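PDB 2QMA: diaminobutyrate-pyruvate transaminase and L-2,4-diaminobutyrate decarboxylase from Vibrio parahaemolyticus, which probably uses pyridoxal 5'-phosphate to decarboxylate L-2,4-diaminobutyrate through this C-terminal domain, a fused class-III aminotransferase part being the likely transaminase. Local coordinates for residues Gln127-Trp132 / Tyr140-Val145. Numbering follows the deposited sequence.
With EDO (1,2-ethanediol), chain C.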
loop_
_atom_site.group_PDB
_atom_site.type_symbol
_atom_site.label_atom_id
_atom_site.label_comp_id
_atom_site.label_asym_id
_atom_site.label_seq_id
_atom_site.Cartn_x
_atom_site.Cartn_y
_atom_site.Cartn_z
ATOM N N GLN A 127 -2.101 9.228 9.883
ATOM C CA GLN A 127 -0.793 8.875 10.461
ATOM C C GLN A 127 0.069 8.201 9.409
ATOM O O GLN A 127 -0.439 7.485 8.549
ATOM C CB GLN A 127 -0.937 7.967 11.687
ATOM C CG GLN A 127 -1.898 8.489 12.823
ATOM C CD GLN A 127 -1.376 9.725 13.516
ATOM O OE1 GLN A 127 -0.691 9.642 14.525
ATOM N NE2 GLN A 127 -1.707 10.905 12.965
ATOM N N SER A 128 1.362 8.489 9.476
ATOM C CA SER A 128 2.369 7.844 8.668
ATOM C C SER A 128 3.253 6.931 9.521
ATOM O O SER A 128 3.963 7.395 10.417
ATOM C CB SER A 128 3.186 8.936 7.946
ATOM O OG SER A 128 4.059 8.310 7.011
HETATM N N MSE A 129 3.224 5.626 9.215
HETATM C CA MSE A 129 3.792 4.596 10.081
HETATM C C MSE A 129 5.304 4.553 10.109
HETATM O O MSE A 129 5.857 3.763 10.836
HETATM C CB MSE A 129 3.282 3.205 9.683
HETATM C CG MSE A 129 1.710 3.128 9.644
HETATM SE SE MSE A 129 0.909 3.646 11.386
HETATM C CE MSE A 129 1.855 2.321 12.330
ATOM N N ASP A 130 5.972 5.402 9.339
ATOM C CA ASP A 130 7.422 5.266 9.274
ATOM C C ASP A 130 8.153 5.815 10.498
ATOM O O ASP A 130 9.334 5.467 10.731
ATOM C CB ASP A 130 8.015 5.812 7.976
ATOM C CG ASP A 130 7.378 7.097 7.524
ATOM O OD1 ASP A 130 6.125 7.214 7.576
ATOM O OD2 ASP A 130 8.127 7.972 7.042
ATOM N N SER A 131 7.490 6.669 11.285
ATOM C CA SER A 131 8.137 7.102 12.502
ATOM C C SER A 131 7.124 7.404 13.587
ATOM O O SER A 131 5.982 7.755 13.298
ATOM C CB SER A 131 8.964 8.366 12.261
ATOM O OG SER A 131 8.133 9.383 11.774
ATOM N N TRP A 132 7.609 7.319 14.830
ATOM C CA TRP A 132 6.761 7.573 15.995
ATOM C C TRP A 132 6.191 8.991 15.937
ATOM O O TRP A 132 4.982 9.171 16.180
ATOM C CB TRP A 132 7.548 7.354 17.268
ATOM C CG TRP A 132 6.649 7.365 18.522
ATOM C CD1 TRP A 132 6.114 6.286 19.159
ATOM C CD2 TRP A 132 6.227 8.516 19.256
ATOM N NE1 TRP A 132 5.375 6.688 20.260
ATOM C CE2 TRP A 132 5.432 8.053 20.343
ATOM C CE3 TRP A 132 6.439 9.900 19.104
ATOM C CZ2 TRP A 132 4.844 8.917 21.261
ATOM C CZ3 TRP A 132 5.852 10.762 20.030
ATOM C CH2 TRP A 132 5.057 10.255 21.095
ATOM N N TYR A 140 2.293 1.943 18.396
ATOM C CA TYR A 140 2.096 0.957 19.441
ATOM C C TYR A 140 0.923 0.031 19.106
ATOM O O TYR A 140 0.990 -1.156 19.406
ATOM C CB TYR A 140 1.871 1.649 20.773
ATOM C CG TYR A 140 3.023 2.468 21.277
ATOM C CD1 TYR A 140 4.319 1.953 21.331
ATOM C CD2 TYR A 140 2.806 3.761 21.758
ATOM C CE1 TYR A 140 5.364 2.723 21.838
ATOM C CE2 TYR A 140 3.847 4.519 22.278
ATOM C CZ TYR A 140 5.101 4.011 22.302
ATOM O OH TYR A 140 6.118 4.795 22.812
ATOM N N VAL A 141 -0.128 0.575 18.472
ATOM C CA VAL A 141 -1.257 -0.243 17.985
ATOM C C VAL A 141 -0.749 -1.323 17.035
ATOM O O VAL A 141 -1.043 -2.496 17.240
ATOM C CB VAL A 141 -2.371 0.597 17.316
ATOM C CG1 VAL A 141 -3.401 -0.277 16.565
ATOM C CG2 VAL A 141 -3.088 1.511 18.403
ATOM N N GLU A 142 0.002 -0.915 16.001
ATOM C CA GLU A 142 0.610 -1.876 15.066
ATOM C C GLU A 142 1.448 -2.948 15.815
ATOM O O GLU A 142 1.278 -4.164 15.563
ATOM C CB GLU A 142 1.465 -1.193 13.983
ATOM C CG GLU A 142 1.937 -2.259 12.989
ATOM C CD GLU A 142 2.553 -1.771 11.714
ATOM O OE1 GLU A 142 2.013 -0.842 11.067
ATOM O OE2 GLU A 142 3.564 -2.407 11.326
ATOM N N GLN A 143 2.352 -2.528 16.717
ATOM C CA GLN A 143 3.164 -3.523 17.420
ATOM C C GLN A 143 2.314 -4.503 18.273
ATOM O O GLN A 143 2.585 -5.696 18.327
ATOM C CB GLN A 143 4.249 -2.876 18.275
ATOM C CG GLN A 143 5.279 -3.920 18.782
ATOM C CD GLN A 143 6.141 -4.535 17.655
ATOM O OE1 GLN A 143 6.765 -3.822 16.882
ATOM N NE2 GLN A 143 6.166 -5.867 17.577
ATOM N N LYS A 144 1.302 -3.977 18.934
ATOM C CA LYS A 144 0.353 -4.763 19.737
ATOM C C LYS A 144 -0.291 -5.869 18.866
ATOM O O LYS A 144 -0.356 -7.036 19.278
ATOM C CB LYS A 144 -0.734 -3.817 20.301
ATOM C CG LYS A 144 -1.974 -4.470 20.932
ATOM C CD LYS A 144 -1.666 -5.481 22.046
ATOM C CE LYS A 144 -2.947 -5.772 22.849
ATOM N NZ LYS A 144 -2.807 -6.926 23.831
ATOM N N VAL A 145 -0.810 -5.461 17.696
ATOM C CA VAL A 145 -1.499 -6.385 16.776
ATOM C C VAL A 145 -0.484 -7.417 16.270
ATOM O O VAL A 145 -0.791 -8.626 16.180
ATOM C CB VAL A 145 -2.153 -5.633 15.580
ATOM C CG1 VAL A 145 -2.587 -6.605 14.471
ATOM C CG2 VAL A 145 -3.302 -4.739 16.013
HETATM C C1 EDO C . 0.320 -8.890 23.717
HETATM O O1 EDO C . 0.053 -7.496 24.021
HETATM C C2 EDO C . -0.469 -9.424 22.524
HETATM O O2 EDO C . -1.873 -9.239 22.705
#
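An offset edge-to-face aromatic pair, Trp132 with Tyr140, joins the loop between helices 113-125 and 136-152 to the second of these helices in the pyridoxal-dependent decarboxylase domain. The five-membered ring of Trp132 presents its edge to the face of Tyr140, with centroids 5.1 Å apart and planes at 66°. NE1 of Trp132 leads the approach, lying 3.3 Å from CE2 of Tyr140, and this Tyr140 CE2 lies at the indole edge, in its plane. With CG of Trp132 anti to the backbone N (chi1 -170°), the indole reaches across to the helix. The indole also meets Tyr56 of the second subunit edge-to-face, while Tyr140 packs on Pro61 of that subunit, which places the pair at the dimer interface.

A type I beta turn from Ser128 to Ser131 carries selenomethionine Met129 toward Glu142, two residues on from Tyr140. The Glu142 carboxylate is anchored elsewhere: OE1 forms a salt bridge with Lys373 and OE2 accepts from Phe163 N. Met129, bent at chi2 and chi3, meets Glu142 through its terminal methyl in a nonpolar contact, CE lying 3.9 Å from CB of Glu142 and 3.4 Å from OE1 of the same residue.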